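Local structure of Slr0280 protein (Synechocystis sp., 5H3K) at residues A[402-407]-A[413-418]; A[509-514]-A[560-565]; A[314-319]-A[330-335]. The protein is of unknown function, but carries a domain of the phosphodiester glycosidase (NAGPA) family and so may act on phosphodiester-linked sugars. One frame throughout, in Å; residues are numbered along the deposited sequence.

Contact 1. Residues A[402-407]-A[413-418]; sequences YLNSGY and ARYTPA
The Tyr415 ring lies alongside Asn404 and Ser405, with Ser405 O near the ring plane at its hydroxyl edge; elsewhere in the chain, Tyr423 stacks on this ring and Trp419 meets it edge-to-face. Tyr415 OH donates to Ser405 O at 2.8 Å, in the carbonyl plane, and also bonds Arg466. The contact is a parallel strand pair, 397-403 beside 411-415, within a mixed sheet whose other pairings are antiparallel. Arg414 N donates to Tyr402 O, and Arg414 O receives Asn404 N at 2.9 Å. Tyr402 CB and Ala413 CB meet on one face of the sheet. On the other, Leu403 CD1 touches Thr416 CG2 and comes obliquely to the Arg414 guanidinium, whose NE is salt-bridged to Glu388 and which makes a cation-pi contact with Tyr461. Past Leu403 the Asn404 amide takes over the pairing; a chi1 of -69°, CG anti to the carbonyl carbon, places it beside Thr416. Asn404 OD1 accepts Thr416 N at 2.9 Å, in plane on a lone pair. Asn404 ND2, which also bonds Trp360 O, reaches Thr416 OG1 at 3.0 Å, nearly straight at 176° and within the amide plane.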
ATOM      1  N   TYR A 402      24.149  -6.293  11.625  1.00  7.01           N
ATOM      2  CA  TYR A 402      22.858  -6.735  11.112  1.00 10.94           C
ATOM      3  C   TYR A 402      21.908  -6.949  12.279  1.00 10.76           C
ATOM      4  O   TYR A 402      22.272  -7.567  13.282  1.00  8.67           O
ATOM      5  CB  TYR A 402      23.018  -8.020  10.290  1.00  9.17           C
ATOM      6  CG  TYR A 402      24.079  -7.859   9.230  1.00  8.79           C
ATOM      7  CD1 TYR A 402      23.784  -7.244   8.016  1.00 12.56           C
ATOM      8  CD2 TYR A 402      25.387  -8.267   9.463  1.00 14.55           C
ATOM      9  CE1 TYR A 402      24.761  -7.066   7.054  1.00 11.70           C
ATOM     10  CE2 TYR A 402      26.375  -8.093   8.505  1.00 12.45           C
ATOM     11  CZ  TYR A 402      26.055  -7.492   7.307  1.00 18.08           C
ATOM     12  OH  TYR A 402      27.043  -7.319   6.357  1.00 18.80           O
ATOM     13  N   LEU A 403      20.695  -6.426  12.157  1.00  7.86           N
ATOM     14  CA  LEU A 403      19.718  -6.542  13.229  1.00  5.37           C
ATOM     15  C   LEU A 403      18.400  -6.968  12.620  1.00  5.74           C
ATOM     16  O   LEU A 403      17.917  -6.312  11.692  1.00  5.09           O
ATOM     17  CB  LEU A 403      19.550  -5.181  13.915  1.00  5.72           C
ATOM     18  CG  LEU A 403      18.416  -5.033  14.940  1.00  6.69           C
ATOM     19  CD1 LEU A 403      18.650  -5.988  16.109  1.00  8.06           C
ATOM     20  CD2 LEU A 403      18.321  -3.571  15.430  1.00  7.09           C
ATOM     21  N   ASN A 404      17.826  -8.056  13.124  1.00  5.74           N
ATOM     22  CA  ASN A 404      16.513  -8.507  12.674  1.00  7.15           C
ATOM     23  C   ASN A 404      16.362  -8.475  11.153  1.00  8.76           C
ATOM     24  O   ASN A 404      15.394  -7.919  10.631  1.00  6.42           O
ATOM     25  CB  ASN A 404      15.415  -7.662  13.335  1.00  5.95           C
ATOM     26  CG  ASN A 404      15.312  -7.926  14.830  1.00  8.48           C
ATOM     27  OD1 ASN A 404      15.719  -8.986  15.291  1.00  8.65           O
ATOM     28  ND2 ASN A 404      14.780  -6.972  15.588  1.00  8.81           N
ATOM     29  N   SER A 405      17.317  -9.067  10.441  1.00  7.67           N
ATOM     30  CA  SER A 405      17.344  -8.941   8.985  1.00  7.47           C
ATOM     31  C   SER A 405      17.396 -10.278   8.249  1.00  8.20           C
ATOM     32  O   SER A 405      18.047 -11.232   8.695  1.00  6.92           O
ATOM     33  CB  SER A 405      18.534  -8.066   8.554  1.00  6.38           C
ATOM     34  OG  SER A 405      18.583  -7.899   7.134  1.00  6.62           O
ATOM     35  N   GLY A 406      16.719 -10.335   7.107  1.00  7.10           N
ATOM     36  CA  GLY A 406      16.849 -11.466   6.202  1.00  5.55           C
ATOM     37  C   GLY A 406      18.098 -11.385   5.346  1.00  8.00           C
ATOM     38  O   GLY A 406      18.378 -12.298   4.550  1.00  8.37           O
ATOM     39  N   TYR A 407      18.865 -10.303   5.499  1.00  8.05           N
ATOM     40  CA  TYR A 407      20.062 -10.119   4.688  1.00  7.61           C
ATOM     41  C   TYR A 407      21.292 -10.834   5.277  1.00 11.02           C
ATOM     42  O   TYR A 407      21.723 -10.558   6.399  1.00 10.22           O
ATOM     43  CB  TYR A 407      20.336  -8.628   4.479  1.00  8.29           C
ATOM     44  CG  TYR A 407      21.511  -8.332   3.567  1.00 10.73           C
ATOM     45  CD1 TYR A 407      21.504  -8.733   2.236  1.00 12.19           C
ATOM     46  CD2 TYR A 407      22.605  -7.633   4.037  1.00 12.13           C
ATOM     47  CE1 TYR A 407      22.585  -8.458   1.396  1.00 13.16           C
ATOM     48  CE2 TYR A 407      23.687  -7.341   3.201  1.00 16.58           C
ATOM     49  CZ  TYR A 407      23.668  -7.762   1.886  1.00 14.80           C
ATOM     50  OH  TYR A 407      24.745  -7.478   1.065  1.00 19.56           O
ATOM     51  N   ALA A 413      25.357 -10.715  13.710  1.00  9.24           N
ATOM     52  CA  ALA A 413      23.948 -10.317  13.611  1.00  8.95           C
ATOM     53  C   ALA A 413      23.250 -10.494  14.950  1.00 11.42           C
ATOM     54  O   ALA A 413      23.700 -11.260  15.810  1.00 10.19           O
ATOM     55  CB  ALA A 413      23.237 -11.113  12.525  1.00  8.16           C
ATOM     56  N   ARG A 414      22.152  -9.777  15.142  1.00  7.37           N
ATOM     57  CA  ARG A 414      21.418  -9.873  16.391  1.00  7.87           C
ATOM     58  C   ARG A 414      19.943 -10.044  16.039  1.00  6.79           C
ATOM     59  O   ARG A 414      19.465  -9.478  15.045  1.00  6.75           O
ATOM     60  CB  ARG A 414      21.657  -8.606  17.216  1.00  8.94           C
ATOM     61  CG  ARG A 414      21.517  -8.771  18.707  1.00 11.03           C
ATOM     62  CD  ARG A 414      22.070  -7.545  19.442  1.00 11.04           C
ATOM     63  NE  ARG A 414      21.244  -6.346  19.283  1.00 11.93           N
ATOM     64  CZ  ARG A 414      20.225  -6.037  20.078  1.00 12.56           C
ATOM     65  NH1 ARG A 414      19.880  -6.849  21.078  1.00 12.72           N
ATOM     66  NH2 ARG A 414      19.541  -4.921  19.865  1.00 10.17           N
ATOM     67  N   TYR A 415      19.239 -10.850  16.824  1.00  4.92           N
ATOM     68  CA  TYR A 415      17.817 -11.087  16.629  1.00  6.01           C
ATOM     69  C   TYR A 415      17.095 -10.918  17.957  1.00 10.32           C
ATOM     70  O   TYR A 415      17.405 -11.600  18.934  1.00  6.81           O
ATOM     71  CB  TYR A 415      17.574 -12.480  16.055  1.00  6.96           C
ATOM     72  CG  TYR A 415      18.006 -12.597  14.615  1.00  6.45           C
ATOM     73  CD1 TYR A 415      17.163 -12.182  13.586  1.00  8.58           C
ATOM     74  CD2 TYR A 415      19.264 -13.095  14.277  1.00  7.39           C
ATOM     75  CE1 TYR A 415      17.555 -12.277  12.250  1.00  8.22           C
ATOM     76  CE2 TYR A 415      19.671 -13.193  12.940  1.00  6.64           C
ATOM     77  CZ  TYR A 415      18.808 -12.780  11.933  1.00  8.69           C
ATOM     78  OH  TYR A 415      19.210 -12.870  10.612  1.00  7.82           O
ATOM     79  N   THR A 416      16.141  -9.991  17.985  1.00  6.02           N
ATOM     80  CA  THR A 416      15.422  -9.641  19.207  1.00  6.31           C
ATOM     81  C   THR A 416      13.999 -10.187  19.098  1.00  7.84           C
ATOM     82  O   THR A 416      13.636 -10.751  18.060  1.00  8.36           O
ATOM     83  CB  THR A 416      15.417  -8.124  19.436  1.00  8.63           C
ATOM     84  OG1 THR A 416      14.488  -7.495  18.535  1.00  7.84           O
ATOM     85  CG2 THR A 416      16.809  -7.554  19.243  1.00  7.85           C
ATOM     86  N   PRO A 417      13.194 -10.063  20.170  1.00  7.51           N
ATOM     87  CA  PRO A 417      11.812 -10.536  20.050  1.00 13.06           C
ATOM     88  C   PRO A 417      11.000  -9.867  18.936  1.00 11.50           C
ATOM     89  O   PRO A 417      10.005 -10.451  18.518  1.00 11.78           O
ATOM     90  CB  PRO A 417      11.215 -10.193  21.416  1.00  9.72           C
ATOM     91  CG  PRO A 417      12.369 -10.351  22.350  1.00 11.29           C
ATOM     92  CD  PRO A 417      13.562  -9.826  21.579  1.00  9.45           C
ATOM     93  N   ALA A 418      11.399  -8.681  18.475  1.00 10.00           N
ATOM     94  CA  ALA A 418      10.739  -8.076  17.307  1.00 14.51           C
ATOM     95  C   ALA A 418      10.763  -8.971  16.058  1.00 13.83           C
ATOM     96  O   ALA A 418       9.867  -8.896  15.209  1.00 12.93           O
ATOM     97  CB  ALA A 418      11.331  -6.699  16.997  1.00 12.69           C
TER

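Contact 2. Residues A[509-514]-A[560-565]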
ATOM      1  N   GLY A 509      15.949  19.083  -3.295  1.00 15.57           N
ATOM      2  CA  GLY A 509      15.681  19.559  -4.637  1.00 15.80           C
ATOM      3  C   GLY A 509      16.588  19.013  -5.717  1.00 17.52           C
ATOM      4  O   GLY A 509      16.321  19.217  -6.901  1.00 26.93           O
ATOM      5  N   ARG A 510      17.665  18.331  -5.341  1.00 16.55           N
ATOM      6  CA  ARG A 510      18.567  17.836  -6.375  1.00 19.04           C
ATOM      7  C   ARG A 510      18.497  16.330  -6.640  1.00 18.26           C
ATOM      8  O   ARG A 510      18.169  15.527  -5.753  1.00 15.17           O
ATOM      9  CB  ARG A 510      20.015  18.332  -6.183  1.00 25.90           C
ATOM     10  CG  ARG A 510      20.747  17.825  -4.960  1.00 24.88           C
ATOM     11  CD  ARG A 510      22.253  18.128  -5.064  1.00 36.35           C
ATOM     12  NE  ARG A 510      22.902  17.318  -6.097  1.00 45.21           N
ATOM     13  CZ  ARG A 510      23.657  16.248  -5.856  1.00 43.80           C
ATOM     14  NH1 ARG A 510      23.884  15.858  -4.605  1.00 43.77           N
ATOM     15  NH2 ARG A 510      24.193  15.568  -6.867  1.00 40.62           N
ATOM     16  N   MET A 511      18.783  15.964  -7.885  1.00 15.32           N
ATOM     17  CA  MET A 511      18.740  14.572  -8.306  1.00 16.27           C
ATOM     18  C   MET A 511      19.976  13.894  -7.768  1.00 17.95           C
ATOM     19  O   MET A 511      21.095  14.317  -8.061  1.00 17.67           O
ATOM     20  CB  MET A 511      18.719  14.485  -9.828  1.00 16.78           C
ATOM     21  CG  MET A 511      17.559  15.207 -10.450  1.00 21.22           C
ATOM     22  SD  MET A 511      15.987  14.407 -10.055  1.00 27.73           S
ATOM     23  CE  MET A 511      15.195  14.461 -11.678  1.00 22.57           C
ATOM     24  N   VAL A 512      19.788  12.858  -6.957  1.00 10.75           N
ATOM     25  CA  VAL A 512      20.926  12.241  -6.277  1.00 13.93           C
ATOM     26  C   VAL A 512      21.014  10.741  -6.497  1.00 11.01           C
ATOM     27  O   VAL A 512      21.793  10.067  -5.825  1.00 13.22           O
ATOM     28  CB  VAL A 512      20.930  12.528  -4.751  1.00 13.51           C
ATOM     29  CG1 VAL A 512      21.109  14.017  -4.484  1.00 14.22           C
ATOM     30  CG2 VAL A 512      19.642  12.014  -4.100  1.00 10.22           C
ATOM     31  N   LEU A 513      20.237  10.221  -7.445  1.00 11.92           N
ATOM     32  CA  LEU A 513      20.263   8.792  -7.761  1.00 10.50           C
ATOM     33  C   LEU A 513      21.676   8.232  -7.927  1.00 12.81           C
ATOM     34  O   LEU A 513      22.463   8.701  -8.755  1.00 12.38           O
ATOM     35  CB  LEU A 513      19.434   8.498  -9.021  1.00 11.42           C
ATOM     36  CG  LEU A 513      19.451   7.076  -9.577  1.00 11.78           C
ATOM     37  CD1 LEU A 513      18.862   6.107  -8.573  1.00 12.27           C
ATOM     38  CD2 LEU A 513      18.682   6.998 -10.902  1.00 11.23           C
ATOM     39  N   ASN A 514      21.996   7.240  -7.106  1.00 10.60           N
ATOM     40  CA  ASN A 514      23.246   6.503  -7.217  1.00 12.31           C
ATOM     41  C   ASN A 514      22.958   5.076  -6.833  1.00 11.98           C
ATOM     42  O   ASN A 514      23.251   4.651  -5.711  1.00  8.77           O
ATOM     43  CB  ASN A 514      24.333   7.089  -6.319  1.00 10.66           C
ATOM     44  CG  ASN A 514      25.654   6.324  -6.430  1.00 14.61           C
ATOM     45  OD1 ASN A 514      25.768   5.357  -7.188  1.00 12.67           O
ATOM     46  ND2 ASN A 514      26.653   6.750  -5.666  1.00 17.30           N
ATOM     47  N   GLU A 560      13.719   8.039 -14.870  1.00  7.58           N
ATOM     48  CA  GLU A 560      12.410   8.560 -15.253  1.00  8.69           C
ATOM     49  C   GLU A 560      11.520   8.795 -14.042  1.00  7.11           C
ATOM     50  O   GLU A 560      10.832   9.814 -13.965  1.00  6.66           O
ATOM     51  CB  GLU A 560      11.731   7.628 -16.259  1.00  8.43           C
ATOM     52  CG  GLU A 560      12.387   7.695 -17.642  1.00  9.25           C
ATOM     53  CD  GLU A 560      11.938   6.589 -18.589  1.00 14.74           C
ATOM     54  OE1 GLU A 560      11.498   5.518 -18.101  1.00 10.82           O
ATOM     55  OE2 GLU A 560      12.051   6.787 -19.830  1.00 13.24           O
ATOM     56  N   PHE A 561      11.535   7.857 -13.097  1.00  6.02           N
ATOM     57  CA  PHE A 561      10.723   7.999 -11.897  1.00  4.46           C
ATOM     58  C   PHE A 561      11.180   9.219 -11.087  1.00  5.99           C
ATOM     59  O   PHE A 561      10.351   9.964 -10.579  1.00  5.78           O
ATOM     60  CB  PHE A 561      10.761   6.712 -11.055  1.00  3.75           C
ATOM     61  CG  PHE A 561       9.725   6.669  -9.952  1.00  5.12           C
ATOM     62  CD1 PHE A 561       8.416   7.080 -10.186  1.00  5.01           C
ATOM     63  CD2 PHE A 561      10.063   6.194  -8.687  1.00  4.07           C
ATOM     64  CE1 PHE A 561       7.447   7.044  -9.167  1.00  6.43           C
ATOM     65  CE2 PHE A 561       9.111   6.136  -7.671  1.00  3.00           C
ATOM     66  CZ  PHE A 561       7.801   6.567  -7.903  1.00  4.27           C
ATOM     67  N   ALA A 562      12.494   9.436 -10.995  1.00  5.13           N
ATOM     68  CA  ALA A 562      13.024  10.642 -10.346  1.00  6.42           C
ATOM     69  C   ALA A 562      12.514  11.916 -11.023  1.00  8.08           C
ATOM     70  O   ALA A 562      12.158  12.889 -10.353  1.00  7.93           O
ATOM     71  CB  ALA A 562      14.536  10.616 -10.324  1.00  6.62           C
ATOM     72  N   GLN A 563      12.465  11.906 -12.349  1.00  8.34           N
ATOM     73  CA  GLN A 563      11.932  13.043 -13.084  1.00  9.55           C
ATOM     74  C   GLN A 563      10.446  13.222 -12.820  1.00  8.44           C
ATOM     75  O   GLN A 563       9.966  14.349 -12.668  1.00  8.87           O
ATOM     76  CB  GLN A 563      12.221  12.888 -14.581  1.00 10.16           C
ATOM     77  CG  GLN A 563      13.716  12.889 -14.911  1.00 13.13           C
ATOM     78  CD  GLN A 563      14.006  12.685 -16.391  1.00 25.23           C
ATOM     79  OE1 GLN A 563      13.173  12.168 -17.139  1.00 24.55           O
ATOM     80  NE2 GLN A 563      15.196  13.090 -16.820  1.00 28.30           N
ATOM     81  N   ILE A 564       9.712  12.112 -12.760  1.00  6.60           N
ATOM     82  CA  ILE A 564       8.291  12.172 -12.422  1.00  6.91           C
ATOM     83  C   ILE A 564       8.073  12.844 -11.065  1.00  8.41           C
ATOM     84  O   ILE A 564       7.218  13.724 -10.927  1.00  8.18           O
ATOM     85  CB  ILE A 564       7.641  10.754 -12.441  1.00  7.30           C
ATOM     86  CG1 ILE A 564       7.471  10.272 -13.893  1.00  8.04           C
ATOM     87  CG2 ILE A 564       6.298  10.764 -11.716  1.00  7.69           C
ATOM     88  CD1 ILE A 564       7.188   8.772 -14.041  1.00  7.85           C
ATOM     89  N   LEU A 565       8.861  12.443 -10.074  1.00  7.79           N
ATOM     90  CA  LEU A 565       8.724  12.961  -8.712  1.00  9.22           C
ATOM     91  C   LEU A 565       9.117  14.433  -8.636  1.00 10.36           C
ATOM     92  O   LEU A 565       8.492  15.207  -7.921  1.00 10.18           O
ATOM     93  CB  LEU A 565       9.575  12.135  -7.733  1.00  5.80           C
ATOM     94  CG  LEU A 565       9.078  10.690  -7.552  1.00  6.51           C
ATOM     95  CD1 LEU A 565      10.166   9.822  -6.952  1.00  6.80           C
ATOM     96  CD2 LEU A 565       7.803  10.632  -6.716  1.00  7.28           C
TER
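Met511 reaches across to Ala562 and Gln563 with the last two atoms of its side chain, and the contact depends on how that chain is folded. CG stands anti to the carbonyl carbon, chi1 -58°, and a bend at chi2, -67°, brings the sulfur over Ala562, with Met511 SD 4.1 Å from Ala562 CB. A second bend, at chi3, -136°, lays the methyl against the helix backbone: Met511 CE is 3.7 Å from Ala562 O and 3.8 Å from Gln563 N. The same methyl meets the first part of the glutamine chain, with Met511 CE 3.9 Å from Gln563 CG. Gln563 has its own CG anti to the carbonyl carbon and runs extended from there, so its aliphatic part, rather than its amide, borders the methionine. The touch is purely van der Waals. Deeper in, Phe561 and Leu565 from the same helix lean on Leu505 of strand 504-507, the neighbour of strand 510-511. Met511 thus bridges from an edge strand of the sheet to helix 558-567, and the whole is a helix packed on an antiparallel sheet that has strand 510-511 at one edge, within the phosphodiester glycosidase family region.

Contact 3. Residues A[314-319]-A[330-335]; sequences ANPTMA and RDQRAA
Pro316 and Gln332 make the direct contact, a van der Waals touch between a proline ring and a side-chain amide. The two side chains cross at a slant, with Pro316 CG 3.9 Å from Gln332 NE2 and Pro316 CB 4.0 Å from Gln332 OE1, so the amide end as a whole lies against the ring. Gln332 gets there with CG anti to the carbonyl carbon, chi1 -58°, and an extended chain beyond it, chi2 -174°, which carries the amide to the Pro316 ring.

Between the two segments the polar link runs through one water. It donates to Ala314 O at 2.8 Å and accepts from Gln332 NE2 at 3.0 Å. The same NE2 also gives a hydrogen bond to Met313 O, at the end of strand 307-313, so the amide nitrogen serves two acceptors. With an alanine here, Met313 O and the bridging water would probably lose the amide N-H that each takes from Gln332, and the Pro316 ring its amide neighbour.

Local turns shape both partners. Asn315 to Met318 form a type I beta turn, and Asn315 OD1 accepts Thr317 N at 3.3 Å, in plane on a lone pair, closing an Asx turn. Arg361 from elsewhere in the chain bonds Asn315 O. On the other side, Gln332 is the first residue to leave helical geometry after helix 325-331, and a Schellman motif with Arg333 at its C-prime position ends that helix; Arg333 N bonds Arg330 O at 3.2 Å.

With a single side chain making the crossing at the protein surface, the chemistry implies a light tie: the amide holds the helix end to the last residue of strand 307-313 by a direct bond, and to the loop after it by a water and van der Waals touch.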
ATOM      1  N   ALA A 314       3.241  -7.077   7.539  1.00  5.87           N
ATOM      2  CA  ALA A 314       2.237  -8.061   7.111  1.00  5.81           C
ATOM      3  C   ALA A 314       1.750  -8.898   8.286  1.00  8.09           C
ATOM      4  O   ALA A 314       0.548  -9.136   8.454  1.00  7.60           O
ATOM      5  CB  ALA A 314       2.816  -8.970   6.047  1.00  4.53           C
ATOM      6  N   ASN A 315       2.705  -9.376   9.071  1.00  5.48           N
ATOM      7  CA  ASN A 315       2.401  -9.957  10.373  1.00 10.89           C
ATOM      8  C   ASN A 315       2.638  -8.888  11.441  1.00  9.36           C
ATOM      9  O   ASN A 315       3.771  -8.465  11.678  1.00 11.79           O
ATOM     10  CB  ASN A 315       3.249 -11.216  10.610  1.00 11.05           C
ATOM     11  CG  ASN A 315       2.803 -11.990  11.839  1.00 12.44           C
ATOM     12  OD1 ASN A 315       2.657 -11.421  12.927  1.00 11.68           O
ATOM     13  ND2 ASN A 315       2.586 -13.293  11.670  1.00 13.06           N
ATOM     14  N   PRO A 316       1.556  -8.421  12.083  1.00  8.52           N
ATOM     15  CA  PRO A 316       1.625  -7.222  12.919  1.00 11.53           C
ATOM     16  C   PRO A 316       2.604  -7.341  14.083  1.00 13.33           C
ATOM     17  O   PRO A 316       3.015  -6.318  14.616  1.00 16.12           O
ATOM     18  CB  PRO A 316       0.187  -7.063  13.423  1.00 12.84           C
ATOM     19  CG  PRO A 316      -0.649  -7.802  12.425  1.00 12.59           C
ATOM     20  CD  PRO A 316       0.193  -8.975  12.021  1.00 11.20           C
ATOM     21  N   THR A 317       2.970  -8.561  14.477  1.00 11.39           N
ATOM     22  CA  THR A 317       3.850  -8.732  15.630  1.00 14.47           C
ATOM     23  C   THR A 317       5.095  -9.591  15.378  1.00 14.73           C
ATOM     24  O   THR A 317       5.780  -9.975  16.322  1.00 13.35           O
ATOM     25  CB  THR A 317       3.083  -9.309  16.857  1.00 10.72           C
ATOM     26  OG1 THR A 317       2.657 -10.638  16.566  1.00 11.00           O
ATOM     27  CG2 THR A 317       1.868  -8.449  17.181  1.00 12.44           C
ATOM     28  N   MET A 318       5.391  -9.915  14.124  1.00 13.37           N
ATOM     29  CA  MET A 318       6.693 -10.500  13.834  1.00 10.43           C
ATOM     30  C   MET A 318       7.227 -10.087  12.462  1.00 15.03           C
ATOM     31  O   MET A 318       6.488  -9.522  11.630  1.00  9.93           O
ATOM     32  CB  MET A 318       6.698 -12.029  14.016  1.00 12.08           C
ATOM     33  CG  MET A 318       6.028 -12.816  12.928  1.00 11.86           C
ATOM     34  SD  MET A 318       6.240 -14.598  13.192  1.00 18.74           S
ATOM     35  CE  MET A 318       5.348 -15.264  11.798  1.00 16.51           C
ATOM     36  N   ALA A 319       8.508 -10.370  12.236  1.00 11.77           N
ATOM     37  CA  ALA A 319       9.198  -9.948  11.014  1.00 11.17           C
ATOM     38  C   ALA A 319       8.862 -10.790   9.787  1.00 10.06           C
ATOM     39  O   ALA A 319       8.886 -10.289   8.660  1.00 15.32           O
ATOM     40  CB  ALA A 319      10.705  -9.935  11.234  1.00 13.83           C
ATOM     41  N   ARG A 330      -6.554  -2.845   5.447  1.00  4.99           N
ATOM     42  CA  ARG A 330      -7.829  -3.157   6.075  1.00  6.54           C
ATOM     43  C   ARG A 330      -7.644  -3.707   7.488  1.00  6.91           C
ATOM     44  O   ARG A 330      -8.268  -3.217   8.436  1.00  6.42           O
ATOM     45  CB  ARG A 330      -8.634  -4.160   5.225  1.00  6.45           C
ATOM     46  CG  ARG A 330      -9.162  -3.589   3.918  1.00  6.72           C
ATOM     47  CD  ARG A 330      -9.524  -4.702   2.954  1.00  8.39           C
ATOM     48  NE  ARG A 330      -9.998  -4.175   1.679  1.00  8.46           N
ATOM     49  CZ  ARG A 330     -10.187  -4.908   0.588  1.00  8.34           C
ATOM     50  NH1 ARG A 330      -9.911  -6.206   0.592  1.00  6.87           N
ATOM     51  NH2 ARG A 330     -10.624  -4.327  -0.520  1.00  8.85           N
ATOM     52  N   ASP A 331      -6.807  -4.734   7.632  1.00  7.68           N
ATOM     53  CA  ASP A 331      -6.691  -5.421   8.916  1.00  7.50           C
ATOM     54  C   ASP A 331      -6.068  -4.557  10.018  1.00  7.48           C
ATOM     55  O   ASP A 331      -6.406  -4.699  11.190  1.00  9.16           O
ATOM     56  CB  ASP A 331      -5.955  -6.769   8.761  1.00  7.72           C
ATOM     57  CG  ASP A 331      -6.739  -7.794   7.907  1.00 13.11           C
ATOM     58  OD1 ASP A 331      -7.841  -7.476   7.391  1.00 14.55           O
ATOM     59  OD2 ASP A 331      -6.231  -8.927   7.745  1.00 15.19           O
ATOM     60  N   GLN A 332      -5.189  -3.633   9.652  1.00  6.45           N
ATOM     61  CA  GLN A 332      -4.549  -2.778  10.650  1.00  6.26           C
ATOM     62  C   GLN A 332      -5.133  -1.365  10.660  1.00  6.19           C
ATOM     63  O   GLN A 332      -4.577  -0.456  11.284  1.00  8.50           O
ATOM     64  CB  GLN A 332      -3.017  -2.781  10.474  1.00  7.11           C
ATOM     65  CG  GLN A 332      -2.436  -4.206  10.583  1.00  5.93           C
ATOM     66  CD  GLN A 332      -0.919  -4.275  10.574  1.00  5.82           C
ATOM     67  OE1 GLN A 332      -0.240  -3.614  11.366  1.00  8.30           O
ATOM     68  NE2 GLN A 332      -0.380  -5.099   9.687  1.00  7.04           N
ATOM     69  N   ARG A 333      -6.263  -1.206   9.968  1.00  5.59           N
ATOM     70  CA  ARG A 333      -7.103   0.002  10.028  1.00  7.84           C
ATOM     71  C   ARG A 333      -6.406   1.301   9.637  1.00  7.31           C
ATOM     72  O   ARG A 333      -6.611   2.344  10.280  1.00  6.90           O
ATOM     73  CB  ARG A 333      -7.732   0.158  11.417  1.00  8.14           C
ATOM     74  CG  ARG A 333      -8.287  -1.152  11.962  1.00 14.02           C
ATOM     75  CD  ARG A 333      -9.779  -1.237  11.798  1.00 29.97           C
ATOM     76  NE  ARG A 333     -10.459  -0.302  12.692  1.00 30.12           N
ATOM     77  CZ  ARG A 333     -11.767  -0.305  12.922  1.00 32.21           C
ATOM     78  NH1 ARG A 333     -12.539  -1.205  12.328  1.00 40.56           N
ATOM     79  NH2 ARG A 333     -12.303   0.589  13.744  1.00 29.34           N
ATOM     80  N   ALA A 334      -5.590   1.240   8.585  1.00  5.94           N
ATOM     81  CA  ALA A 334      -4.920   2.429   8.068  1.00  6.28           C
ATOM     82  C   ALA A 334      -5.857   3.179   7.128  1.00  5.08           C
ATOM     83  O   ALA A 334      -6.514   2.578   6.274  1.00  4.30           O
ATOM     84  CB  ALA A 334      -3.631   2.050   7.331  1.00  4.82           C
ATOM     85  N   ALA A 335      -5.914   4.499   7.275  1.00  4.75           N
ATOM     86  CA  ALA A 335      -6.692   5.313   6.355  1.00  4.15           C
ATOM     87  C   ALA A 335      -6.053   5.341   4.968  1.00  4.16           C
ATOM     88  O   ALA A 335      -6.761   5.369   3.960  1.00  5.56           O
ATOM     89  CB  ALA A 335      -6.843   6.733   6.898  1.00  6.16           C
TER
HETATM   90  O   HOH W   1      -1.600  -7.312   8.149  1.00  9.02           O

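In the fold
Contacts 1 and 2 are partly buried, whereas contact 3 lies at the surface, although its centre is the nearest of the three to the centre of the chain, about 11 Å away. No two share a strand or helix: contact 1 pairs neighbouring strands of the mixed sheet, contact 2 sets a helix against the edge of the eight-stranded antiparallel sheet, and contact 3 joins a loop to a helix end. Their chemistry follows, from direct hydrogen bonding in the first, through apolar touching in the second, to a water bridge in the third. Contacts 1 and 3 meet where Ala418 O lies 4.2 Å from Ala319 CB; contact 2 stands apart, its nearest atoms about 14 Å from those of contact 1.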